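Local coordinates for acetylxylan esterase / glucomannan deacetylase (PDB 2W9X), which removes acetyl groups from plant cell wall polysaccharides, deacetylating xylan and, with a large preference, glucomannan, at residues Y48-W52 and P53-F57; A271-V274 and K275-Q279; I350-L353 and Q354-G358. All coordinates share one frame; numbering follows the deposited sequence.

From the N terminus, interaction 1 comes first: residues 48-57 turn from strand 47-50 of the five-stranded antiparallel sheet into strand 56-62 of the six-stranded one, so the contact closes a short connection between the two sheets of the N-terminal β-domain. Interaction 2 follows within helix 262-283 of the GDSL-like esterase domain and closes no loop beyond the helical turn itself. Interaction 3 ends helix 339-354 and leads into the C-terminal tail, at the meeting with the second subunit. The three lie in series, none nested or crossing, with centres 25 to 28 Å apart. Interactions 2 and 3 belong to helices that pack on the parallel sheet.

Interaction 1: residues Y48-W52 and P53-F57; sequences YTYSW and PAVYF
Phe57 meets both Tyr48 and Tyr50 as the chain doubles back from strand 47-50 into strand 56-62, and the three rings form an aromatic cluster. Atom CE1 of Phe57 touches CB of Tyr48 at 3.6 Å, and the two ring planes are inclined by 56°, neither stacked nor edge-to-face. Towards Tyr50 the tip of the same ring is used: Phe57 CZ lies 3.8 Å from Tyr50 CD1, which sits at the rim of the Phe57 ring, near its plane, with the rings at 60°. Tyr50 CG is wedged between its own backbone N and carbonyl carbon (chi1 41°), which brings CD1 and CE1 of the ring to Phe57 CZ; its CB meets CG2 of Val55 at 3.8 Å. That same methyl also lies 3.6 Å from Trp52 O. At the bend, Pro53 CD rests at the edge of the Trp52 indole, 3.9 Å from CE3. The hydroxyl of Tyr50 is bound by Asp72 and the indole NE1 by Tyr221 O, while Phe124 of strand 122-128 meets the Phe57 ring. The turn thus relies on apolar and aromatic contact between its two arms, with the Tyr50 hydroxyl and the indole N-H held from outside, whereas Trp52 O is buried without a partner in the model.

Interaction 2: residues A271-V274 and K275-Q279; sequences ANYV and KFVKQ
Residues Ala271 to Gln279 form two turns and more of helix 262-283, and four successive i to i+4 backbone bonds join the segments. Lys275 N donates to Ala271 O at 2.9 Å and Phe276 N to Asn272 O at 2.8 Å; the next two, from Val277 N to Tyr273 O and from Lys278 N to Val274 O, are straighter, both with N-H...O angles of 171°. Among the side chains, CG2 of Val277 touches the Tyr273 ring obliquely, 3.9 Å from CE2. One turn apart, Val274 and Lys278 run side by side in the same direction. With CG beside its own backbone N (chi1 -67°), the extended lysine chain runs close by Val274 O, CG 3.3 Å away, and on to the valine methyl. There the fit is tight: Lys278 CE comes to 3.4 Å of Val274 CG1. Tyr273 and Val277 both face Ile242 of strand 239-243, and Val274 packs on Val308 of helix 300-314, while Phe276 makes an edge-to-face contact with Tyr219. Such an amphipathic helix, its apolar side laid against a parallel β-sheet and its lysines exposed, is characteristic of the α/β/α sandwich of SGNH (GDSL) hydrolases.

Interaction 3: residues I350-L353 and Q354-G358; sequences ITHL and QQKKG
Ile350 meets Gln354 through both backbone and side chain. Its carbonyl oxygen accepts the Gln354 N-H at 2.9 Å, an i to i+4 bond. The two side chains lie alongside one another, pointing the same way: the methyl CG2 of Ile350 is 3.5 Å from NE2 of Gln354, and the extended glutamine chain passes close by the carbonyl, with CG 3.2 Å from Ile350 O. Ile350 also packs against Thr184 and Ala187 of helix 180-187.

At Thr351 the regular pattern starts to fail. Gln355 N makes only a weak bond to its carbonyl, with an N-H...O angle of 127°, although CG of Gln355 lies close to that oxygen. The hydroxyl of Thr351 is held within the helix by Asn347 O.

His352 O takes the Gln355 N-H better, at 3.2 Å, but this donor stands well above the carbonyl plane, 60° out of it. The change from i+4 to i+3 partners tightens the last turn into a 3-10-like one as helix 339-354 gives way to the C-terminal tail. The imidazole of His352, directed by CG anti to the backbone N (chi1 -176°), is approached obliquely by the aliphatic part of Lys356, whose CD lies 4.0 Å from NE2. That nitrogen is hydrogen-bonded to Glu321, which also forms a long, weak ion pair with Lys356 NZ; the shared carboxylate would probably ease any repulsion between the lysine and a protonated histidine.

Leu353 completes the run with a weak i+3 bond, its O receiving Lys356 N at 3.4 Å, while its side chain is buried against Phe188 and Ile290. Beyond it, Gln354 O and Lys357 O accept hydrogen bonds from Lys357 NZ and Gln355 NE2 of the second subunit, respectively.

Interaction 1: residues Y48-W52 and P53-F57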
ATOM      1  N   TYR B  48     -22.261 -20.097 -24.349  1.00 40.03           N
ATOM      2  CA  TYR B  48     -21.592 -19.240 -23.399  1.00 39.86           C
ATOM      3  C   TYR B  48     -22.261 -17.872 -23.495  1.00 39.75           C
ATOM      4  O   TYR B  48     -22.173 -17.204 -24.524  1.00 39.17           O
ATOM      5  CB  TYR B  48     -20.095 -19.161 -23.735  1.00 39.73           C
ATOM      6  CG  TYR B  48     -19.457 -20.515 -23.970  1.00 39.44           C
ATOM      7  CD1 TYR B  48     -18.988 -21.290 -22.902  1.00 39.46           C
ATOM      8  CD2 TYR B  48     -19.345 -21.040 -25.257  1.00 39.18           C
ATOM      9  CE1 TYR B  48     -18.410 -22.555 -23.119  1.00 37.88           C
ATOM     10  CE2 TYR B  48     -18.776 -22.299 -25.480  1.00 38.86           C
ATOM     11  CZ  TYR B  48     -18.302 -23.043 -24.410  1.00 38.19           C
ATOM     12  OH  TYR B  48     -17.744 -24.291 -24.639  1.00 40.25           O
ATOM     13  N   THR B  49     -22.987 -17.505 -22.441  1.00 39.89           N
ATOM     14  CA  THR B  49     -23.659 -16.194 -22.339  1.00 39.81           C
ATOM     15  C   THR B  49     -22.870 -15.268 -21.396  1.00 39.50           C
ATOM     16  O   THR B  49     -22.440 -15.692 -20.325  1.00 39.29           O
ATOM     17  CB  THR B  49     -25.149 -16.358 -21.890  1.00 39.50           C
ATOM     18  OG1 THR B  49     -25.808 -17.271 -22.769  1.00 39.71           O
ATOM     19  CG2 THR B  49     -25.913 -15.038 -21.917  1.00 39.28           C
ATOM     20  N   TYR B  50     -22.667 -14.015 -21.810  1.00 39.45           N
ATOM     21  CA  TYR B  50     -21.836 -13.049 -21.062  1.00 39.66           C
ATOM     22  C   TYR B  50     -22.396 -11.623 -21.133  1.00 39.29           C
ATOM     23  O   TYR B  50     -23.146 -11.295 -22.046  1.00 39.24           O
ATOM     24  CB  TYR B  50     -20.396 -13.067 -21.601  1.00 39.60           C
ATOM     25  CG  TYR B  50     -20.378 -13.158 -23.097  1.00 40.04           C
ATOM     26  CD1 TYR B  50     -20.375 -14.410 -23.741  1.00 40.53           C
ATOM     27  CD2 TYR B  50     -20.447 -11.999 -23.879  1.00 39.98           C
ATOM     28  CE1 TYR B  50     -20.400 -14.494 -25.135  1.00 39.75           C
ATOM     29  CE2 TYR B  50     -20.475 -12.068 -25.259  1.00 38.88           C
ATOM     30  CZ  TYR B  50     -20.456 -13.316 -25.881  1.00 39.49           C
ATOM     31  OH  TYR B  50     -20.483 -13.376 -27.246  1.00 39.97           O
ATOM     32  N   SER B  51     -22.019 -10.772 -20.176  1.00 39.49           N
ATOM     33  CA  SER B  51     -22.396  -9.343 -20.222  1.00 39.12           C
ATOM     34  C   SER B  51     -21.357  -8.394 -19.617  1.00 38.90           C
ATOM     35  O   SER B  51     -21.267  -7.223 -20.021  1.00 38.57           O
ATOM     36  CB  SER B  51     -23.761  -9.102 -19.579  1.00 38.86           C
ATOM     37  OG  SER B  51     -23.757  -9.572 -18.251  1.00 39.94           O
ATOM     38  N   TRP B  52     -20.575  -8.888 -18.653  1.00 38.48           N
ATOM     39  CA  TRP B  52     -19.492  -8.098 -18.068  1.00 37.86           C
ATOM     40  C   TRP B  52     -18.437  -7.817 -19.159  1.00 38.16           C
ATOM     41  O   TRP B  52     -18.322  -8.583 -20.122  1.00 37.71           O
ATOM     42  CB  TRP B  52     -18.867  -8.808 -16.862  1.00 37.91           C
ATOM     43  CG  TRP B  52     -19.733  -8.854 -15.623  1.00 37.42           C
ATOM     44  CD1 TRP B  52     -20.466  -9.912 -15.191  1.00 37.81           C
ATOM     45  CD2 TRP B  52     -19.946  -7.800 -14.657  1.00 37.98           C
ATOM     46  NE1 TRP B  52     -21.128  -9.595 -14.023  1.00 37.91           N
ATOM     47  CE2 TRP B  52     -20.829  -8.308 -13.672  1.00 37.17           C
ATOM     48  CE3 TRP B  52     -19.486  -6.481 -14.533  1.00 37.35           C
ATOM     49  CZ2 TRP B  52     -21.257  -7.546 -12.566  1.00 37.44           C
ATOM     50  CZ3 TRP B  52     -19.913  -5.716 -13.426  1.00 37.25           C
ATOM     51  CH2 TRP B  52     -20.789  -6.261 -12.455  1.00 37.47           C
ATOM     52  N   PRO B  53     -17.686  -6.703 -19.032  1.00 37.91           N
ATOM     53  CA  PRO B  53     -16.762  -6.369 -20.126  1.00 37.89           C
ATOM     54  C   PRO B  53     -15.602  -7.369 -20.311  1.00 38.53           C
ATOM     55  O   PRO B  53     -15.309  -8.153 -19.403  1.00 38.34           O
ATOM     56  CB  PRO B  53     -16.207  -4.987 -19.737  1.00 37.84           C
ATOM     57  CG  PRO B  53     -16.865  -4.575 -18.462  1.00 37.73           C
ATOM     58  CD  PRO B  53     -17.661  -5.732 -17.921  1.00 37.23           C
ATOM     59  N   ALA B  54     -14.969  -7.329 -21.491  1.00 38.68           N
ATOM     60  CA  ALA B  54     -13.633  -7.909 -21.731  1.00 38.31           C
ATOM     61  C   ALA B  54     -13.514  -9.442 -21.646  1.00 38.80           C
ATOM     62  O   ALA B  54     -12.404  -9.981 -21.499  1.00 38.46           O
ATOM     63  CB  ALA B  54     -12.574  -7.220 -20.837  1.00 38.42           C
ATOM     64  N   VAL B  55     -14.656 -10.124 -21.747  1.00 38.65           N
ATOM     65  CA  VAL B  55     -14.731 -11.577 -21.808  1.00 39.24           C
ATOM     66  C   VAL B  55     -13.904 -12.090 -23.000  1.00 39.45           C
ATOM     67  O   VAL B  55     -13.779 -11.399 -24.017  1.00 38.89           O
ATOM     68  CB  VAL B  55     -16.233 -12.040 -21.882  1.00 39.61           C
ATOM     69  CG1 VAL B  55     -16.366 -13.452 -22.367  1.00 39.68           C
ATOM     70  CG2 VAL B  55     -16.901 -11.885 -20.519  1.00 39.13           C
ATOM     71  N   TYR B  56     -13.300 -13.270 -22.849  1.00 39.49           N
ATOM     72  CA  TYR B  56     -12.540 -13.888 -23.947  1.00 39.18           C
ATOM     73  C   TYR B  56     -12.618 -15.412 -23.977  1.00 39.07           C
ATOM     74  O   TYR B  56     -12.867 -16.059 -22.949  1.00 39.49           O
ATOM     75  CB  TYR B  56     -11.070 -13.422 -23.960  1.00 38.66           C
ATOM     76  CG  TYR B  56     -10.278 -13.707 -22.701  1.00 38.86           C
ATOM     77  CD1 TYR B  56      -9.541 -14.888 -22.571  1.00 38.85           C
ATOM     78  CD2 TYR B  56     -10.248 -12.783 -21.648  1.00 38.01           C
ATOM     79  CE1 TYR B  56      -8.804 -15.152 -21.419  1.00 39.16           C
ATOM     80  CE2 TYR B  56      -9.514 -13.036 -20.491  1.00 38.52           C
ATOM     81  CZ  TYR B  56      -8.791 -14.219 -20.381  1.00 39.87           C
ATOM     82  OH  TYR B  56      -8.056 -14.472 -19.248  1.00 38.20           O
ATOM     83  N   PHE B  57     -12.399 -15.965 -25.169  1.00 39.02           N
ATOM     84  CA  PHE B  57     -12.388 -17.412 -25.413  1.00 39.08           C
ATOM     85  C   PHE B  57     -11.136 -17.784 -26.211  1.00 38.92           C
ATOM     86  O   PHE B  57     -10.795 -17.107 -27.201  1.00 39.27           O
ATOM     87  CB  PHE B  57     -13.638 -17.837 -26.193  1.00 38.93           C
ATOM     88  CG  PHE B  57     -14.932 -17.417 -25.549  1.00 39.21           C
ATOM     89  CD1 PHE B  57     -15.596 -18.273 -24.664  1.00 39.99           C
ATOM     90  CD2 PHE B  57     -15.499 -16.181 -25.837  1.00 39.54           C
ATOM     91  CE1 PHE B  57     -16.789 -17.887 -24.069  1.00 38.95           C
ATOM     92  CE2 PHE B  57     -16.699 -15.790 -25.239  1.00 39.12           C
ATOM     93  CZ  PHE B  57     -17.342 -16.642 -24.357  1.00 37.70           C
TER

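Interaction 2: residues A271-V274 and K275-Q279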
ATOM      1  N   ALA B 271     -17.926   2.738   5.013  1.00 37.70           N
ATOM      2  CA  ALA B 271     -18.425   1.514   5.648  1.00 37.07           C
ATOM      3  C   ALA B 271     -18.646   0.395   4.627  1.00 37.32           C
ATOM      4  O   ALA B 271     -18.260  -0.742   4.851  1.00 37.01           O
ATOM      5  CB  ALA B 271     -19.719   1.787   6.436  1.00 36.75           C
ATOM      6  N   ASN B 272     -19.279   0.723   3.509  1.00 37.42           N
ATOM      7  CA  ASN B 272     -19.558  -0.276   2.494  1.00 37.80           C
ATOM      8  C   ASN B 272     -18.350  -0.758   1.719  1.00 37.54           C
ATOM      9  O   ASN B 272     -18.264  -1.937   1.367  1.00 38.21           O
ATOM     10  CB  ASN B 272     -20.636   0.228   1.553  1.00 38.09           C
ATOM     11  CG  ASN B 272     -21.995  -0.005   2.116  1.00 40.02           C
ATOM     12  OD1 ASN B 272     -22.529  -1.101   1.991  1.00 43.52           O
ATOM     13  ND2 ASN B 272     -22.538   0.994   2.807  1.00 39.64           N
ATOM     14  N   TYR B 273     -17.417   0.146   1.458  1.00 37.00           N
ATOM     15  CA  TYR B 273     -16.168  -0.239   0.805  1.00 36.59           C
ATOM     16  C   TYR B 273     -15.410  -1.213   1.714  1.00 36.99           C
ATOM     17  O   TYR B 273     -14.938  -2.250   1.253  1.00 36.58           O
ATOM     18  CB  TYR B 273     -15.312   0.993   0.510  1.00 36.25           C
ATOM     19  CG  TYR B 273     -14.358   0.864  -0.662  1.00 35.43           C
ATOM     20  CD1 TYR B 273     -13.953   1.998  -1.372  1.00 35.25           C
ATOM     21  CD2 TYR B 273     -13.847  -0.384  -1.061  1.00 36.96           C
ATOM     22  CE1 TYR B 273     -13.058   1.910  -2.438  1.00 36.75           C
ATOM     23  CE2 TYR B 273     -12.958  -0.490  -2.140  1.00 35.95           C
ATOM     24  CZ  TYR B 273     -12.568   0.661  -2.816  1.00 37.14           C
ATOM     25  OH  TYR B 273     -11.699   0.575  -3.876  1.00 36.14           O
ATOM     26  N   VAL B 274     -15.311  -0.881   3.006  1.00 36.74           N
ATOM     27  CA  VAL B 274     -14.647  -1.771   3.972  1.00 36.75           C
ATOM     28  C   VAL B 274     -15.364  -3.116   3.996  1.00 37.18           C
ATOM     29  O   VAL B 274     -14.725  -4.177   3.933  1.00 37.27           O
ATOM     30  CB  VAL B 274     -14.549  -1.146   5.402  1.00 36.49           C
ATOM     31  CG1 VAL B 274     -14.065  -2.174   6.442  1.00 35.98           C
ATOM     32  CG2 VAL B 274     -13.611   0.074   5.387  1.00 34.19           C
ATOM     33  N   LYS B 275     -16.697  -3.067   4.054  1.00 37.60           N
ATOM     34  CA  LYS B 275     -17.524  -4.286   4.103  1.00 37.92           C
ATOM     35  C   LYS B 275     -17.248  -5.170   2.885  1.00 37.54           C
ATOM     36  O   LYS B 275     -17.084  -6.396   3.008  1.00 37.00           O
ATOM     37  CB  LYS B 275     -19.008  -3.906   4.149  1.00 37.86           C
ATOM     38  CG  LYS B 275     -19.967  -5.021   4.560  1.00 41.79           C
ATOM     39  CD  LYS B 275     -21.351  -4.731   3.997  1.00 45.77           C
ATOM     40  CE  LYS B 275     -22.426  -5.566   4.650  1.00 50.21           C
ATOM     41  NZ  LYS B 275     -23.735  -5.248   4.013  1.00 53.05           N
ATOM     42  N   PHE B 276     -17.187  -4.537   1.716  1.00 37.24           N
ATOM     43  CA  PHE B 276     -16.974  -5.242   0.439  1.00 37.32           C
ATOM     44  C   PHE B 276     -15.648  -6.004   0.369  1.00 37.22           C
ATOM     45  O   PHE B 276     -15.610  -7.182   0.013  1.00 37.14           O
ATOM     46  CB  PHE B 276     -17.057  -4.244  -0.724  1.00 37.35           C
ATOM     47  CG  PHE B 276     -16.952  -4.886  -2.096  1.00 38.89           C
ATOM     48  CD1 PHE B 276     -17.765  -5.980  -2.442  1.00 39.89           C
ATOM     49  CD2 PHE B 276     -16.059  -4.392  -3.038  1.00 40.91           C
ATOM     50  CE1 PHE B 276     -17.675  -6.566  -3.711  1.00 40.01           C
ATOM     51  CE2 PHE B 276     -15.961  -4.970  -4.315  1.00 41.42           C
ATOM     52  CZ  PHE B 276     -16.772  -6.052  -4.648  1.00 39.61           C
ATOM     53  N   VAL B 277     -14.565  -5.313   0.702  1.00 37.34           N
ATOM     54  CA  VAL B 277     -13.234  -5.901   0.671  1.00 37.41           C
ATOM     55  C   VAL B 277     -13.154  -7.068   1.662  1.00 37.69           C
ATOM     56  O   VAL B 277     -12.606  -8.126   1.327  1.00 38.30           O
ATOM     57  CB  VAL B 277     -12.139  -4.842   0.949  1.00 37.08           C
ATOM     58  CG1 VAL B 277     -10.771  -5.506   1.176  1.00 35.16           C
ATOM     59  CG2 VAL B 277     -12.076  -3.790  -0.207  1.00 37.22           C
ATOM     60  N   LYS B 278     -13.701  -6.880   2.868  1.00 37.79           N
ATOM     61  CA  LYS B 278     -13.807  -7.986   3.845  1.00 38.61           C
ATOM     62  C   LYS B 278     -14.548  -9.202   3.299  1.00 38.70           C
ATOM     63  O   LYS B 278     -14.102 -10.324   3.499  1.00 38.27           O
ATOM     64  CB  LYS B 278     -14.462  -7.537   5.157  1.00 38.87           C
ATOM     65  CG  LYS B 278     -13.646  -6.536   5.971  1.00 40.32           C
ATOM     66  CD  LYS B 278     -14.446  -6.230   7.226  1.00 44.27           C
ATOM     67  CE  LYS B 278     -13.823  -5.123   8.025  1.00 48.46           C
ATOM     68  NZ  LYS B 278     -14.644  -4.853   9.246  1.00 50.58           N
ATOM     69  N   GLN B 279     -15.657  -8.984   2.596  1.00 39.53           N
ATOM     70  CA  GLN B 279     -16.411 -10.096   2.016  1.00 40.85           C
ATOM     71  C   GLN B 279     -15.566 -10.818   0.971  1.00 40.53           C
ATOM     72  O   GLN B 279     -15.504 -12.044   0.964  1.00 41.39           O
ATOM     73  CB  GLN B 279     -17.717  -9.623   1.375  1.00 40.88           C
ATOM     74  CG  GLN B 279     -18.676  -8.877   2.305  1.00 43.85           C
ATOM     75  CD  GLN B 279     -19.923  -8.329   1.580  1.00 43.75           C
ATOM     76  OE1 GLN B 279     -19.825  -7.741   0.491  1.00 48.70           O
ATOM     77  NE2 GLN B 279     -21.092  -8.505   2.197  1.00 45.54           N
TER

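Interaction 3: residues I350-L353 and Q354-G358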
ATOM      1  N   ILE B 350       1.753  -2.435 -13.585  1.00 32.81           N
ATOM      2  CA  ILE B 350       2.796  -3.421 -13.905  1.00 33.31           C
ATOM      3  C   ILE B 350       4.051  -3.253 -13.039  1.00 33.92           C
ATOM      4  O   ILE B 350       4.531  -4.221 -12.428  1.00 34.38           O
ATOM      5  CB  ILE B 350       3.153  -3.396 -15.408  1.00 33.66           C
ATOM      6  CG1 ILE B 350       1.964  -3.885 -16.232  1.00 32.45           C
ATOM      7  CG2 ILE B 350       4.467  -4.197 -15.689  1.00 34.70           C
ATOM      8  CD1 ILE B 350       1.959  -3.445 -17.709  1.00 33.27           C
ATOM      9  N   THR B 351       4.561  -2.026 -12.973  1.00 34.40           N
ATOM     10  CA  THR B 351       5.715  -1.688 -12.146  1.00 35.04           C
ATOM     11  C   THR B 351       5.460  -1.966 -10.663  1.00 35.07           C
ATOM     12  O   THR B 351       6.327  -2.495  -9.965  1.00 35.00           O
ATOM     13  CB  THR B 351       6.115  -0.200 -12.348  1.00 35.53           C
ATOM     14  OG1 THR B 351       6.246   0.061 -13.752  1.00 36.66           O
ATOM     15  CG2 THR B 351       7.429   0.135 -11.650  1.00 36.60           C
ATOM     16  N   HIS B 352       4.270  -1.591 -10.188  1.00 34.83           N
ATOM     17  CA  HIS B 352       3.869  -1.841  -8.805  1.00 34.76           C
ATOM     18  C   HIS B 352       3.908  -3.344  -8.529  1.00 35.01           C
ATOM     19  O   HIS B 352       4.511  -3.776  -7.555  1.00 35.17           O
ATOM     20  CB  HIS B 352       2.465  -1.280  -8.540  1.00 34.66           C
ATOM     21  CG  HIS B 352       2.018  -1.419  -7.120  1.00 34.35           C
ATOM     22  ND1 HIS B 352       2.333  -0.493  -6.147  1.00 34.07           N
ATOM     23  CD2 HIS B 352       1.289  -2.378  -6.503  1.00 35.80           C
ATOM     24  CE1 HIS B 352       1.818  -0.875  -4.992  1.00 34.92           C
ATOM     25  NE2 HIS B 352       1.180  -2.016  -5.181  1.00 36.30           N
ATOM     26  N   LEU B 353       3.276  -4.128  -9.401  1.00 36.08           N
ATOM     27  CA  LEU B 353       3.155  -5.575  -9.186  1.00 37.48           C
ATOM     28  C   LEU B 353       4.495  -6.318  -9.334  1.00 38.86           C
ATOM     29  O   LEU B 353       4.707  -7.339  -8.683  1.00 38.76           O
ATOM     30  CB  LEU B 353       2.070  -6.169 -10.074  1.00 36.84           C
ATOM     31  CG  LEU B 353       0.677  -5.707  -9.650  1.00 35.56           C
ATOM     32  CD1 LEU B 353      -0.370  -6.114 -10.665  1.00 34.38           C
ATOM     33  CD2 LEU B 353       0.339  -6.250  -8.264  1.00 35.53           C
ATOM     34  N   GLN B 354       5.391  -5.769 -10.155  1.00 39.88           N
ATOM     35  CA  GLN B 354       6.735  -6.300 -10.349  1.00 41.82           C
ATOM     36  C   GLN B 354       7.590  -6.209  -9.095  1.00 42.14           C
ATOM     37  O   GLN B 354       8.509  -6.996  -8.927  1.00 42.45           O
ATOM     38  CB  GLN B 354       7.451  -5.572 -11.503  1.00 41.63           C
ATOM     39  CG  GLN B 354       7.082  -6.110 -12.893  1.00 42.95           C
ATOM     40  CD  GLN B 354       7.680  -5.293 -14.048  1.00 43.59           C
ATOM     41  OE1 GLN B 354       8.251  -4.212 -13.850  1.00 47.01           O
ATOM     42  NE2 GLN B 354       7.529  -5.805 -15.262  1.00 45.30           N
ATOM     43  N   GLN B 355       7.298  -5.250  -8.221  1.00 42.46           N
ATOM     44  CA  GLN B 355       8.130  -5.026  -7.047  1.00 43.62           C
ATOM     45  C   GLN B 355       7.695  -5.874  -5.853  1.00 43.23           C
ATOM     46  O   GLN B 355       8.313  -5.810  -4.798  1.00 43.39           O
ATOM     47  CB  GLN B 355       8.182  -3.532  -6.665  1.00 43.84           C
ATOM     48  CG  GLN B 355       8.852  -2.590  -7.708  1.00 47.55           C
ATOM     49  CD  GLN B 355      10.160  -3.141  -8.291  1.00 52.29           C
ATOM     50  OE1 GLN B 355      10.180  -3.656  -9.410  1.00 53.40           O
ATOM     51  NE2 GLN B 355      11.254  -3.028  -7.531  1.00 54.50           N
ATOM     52  N   LYS B 356       6.653  -6.679  -6.036  1.00 43.43           N
ATOM     53  CA  LYS B 356       6.037  -7.418  -4.935  1.00 44.08           C
ATOM     54  C   LYS B 356       6.411  -8.897  -4.995  1.00 44.88           C
ATOM     55  O   LYS B 356       5.836  -9.661  -5.772  1.00 44.80           O
ATOM     56  CB  LYS B 356       4.507  -7.231  -4.935  1.00 43.54           C
ATOM     57  CG  LYS B 356       4.042  -5.783  -4.664  1.00 43.75           C
ATOM     58  CD  LYS B 356       2.527  -5.682  -4.435  1.00 43.60           C
ATOM     59  CE  LYS B 356       2.088  -6.193  -3.035  1.00 43.27           C
ATOM     60  NZ  LYS B 356       2.627  -5.418  -1.877  1.00 43.25           N
ATOM     61  N   LYS B 357       7.387  -9.287  -4.179  1.00 46.55           N
ATOM     62  CA  LYS B 357       7.850 -10.679  -4.124  1.00 48.09           C
ATOM     63  C   LYS B 357       6.735 -11.636  -3.736  1.00 48.79           C
ATOM     64  O   LYS B 357       6.095 -11.465  -2.692  1.00 49.19           O
ATOM     65  CB  LYS B 357       9.040 -10.832  -3.168  1.00 48.46           C
ATOM     66  CG  LYS B 357      10.385 -10.740  -3.862  1.00 50.07           C
ATOM     67  CD  LYS B 357      11.402  -9.938  -3.058  1.00 52.51           C
ATOM     68  CE  LYS B 357      12.444 -10.813  -2.404  1.00 53.58           C
ATOM     69  NZ  LYS B 357      13.615  -9.957  -2.032  1.00 55.69           N
ATOM     70  N   GLY B 358       6.497 -12.619  -4.603  1.00 49.49           N
ATOM     71  CA  GLY B 358       5.567 -13.716  -4.330  1.00 50.49           C
ATOM     72  C   GLY B 358       4.099 -13.337  -4.334  1.00 50.81           C
ATOM     73  O   GLY B 358       3.266 -14.039  -3.745  1.00 50.96           O
TER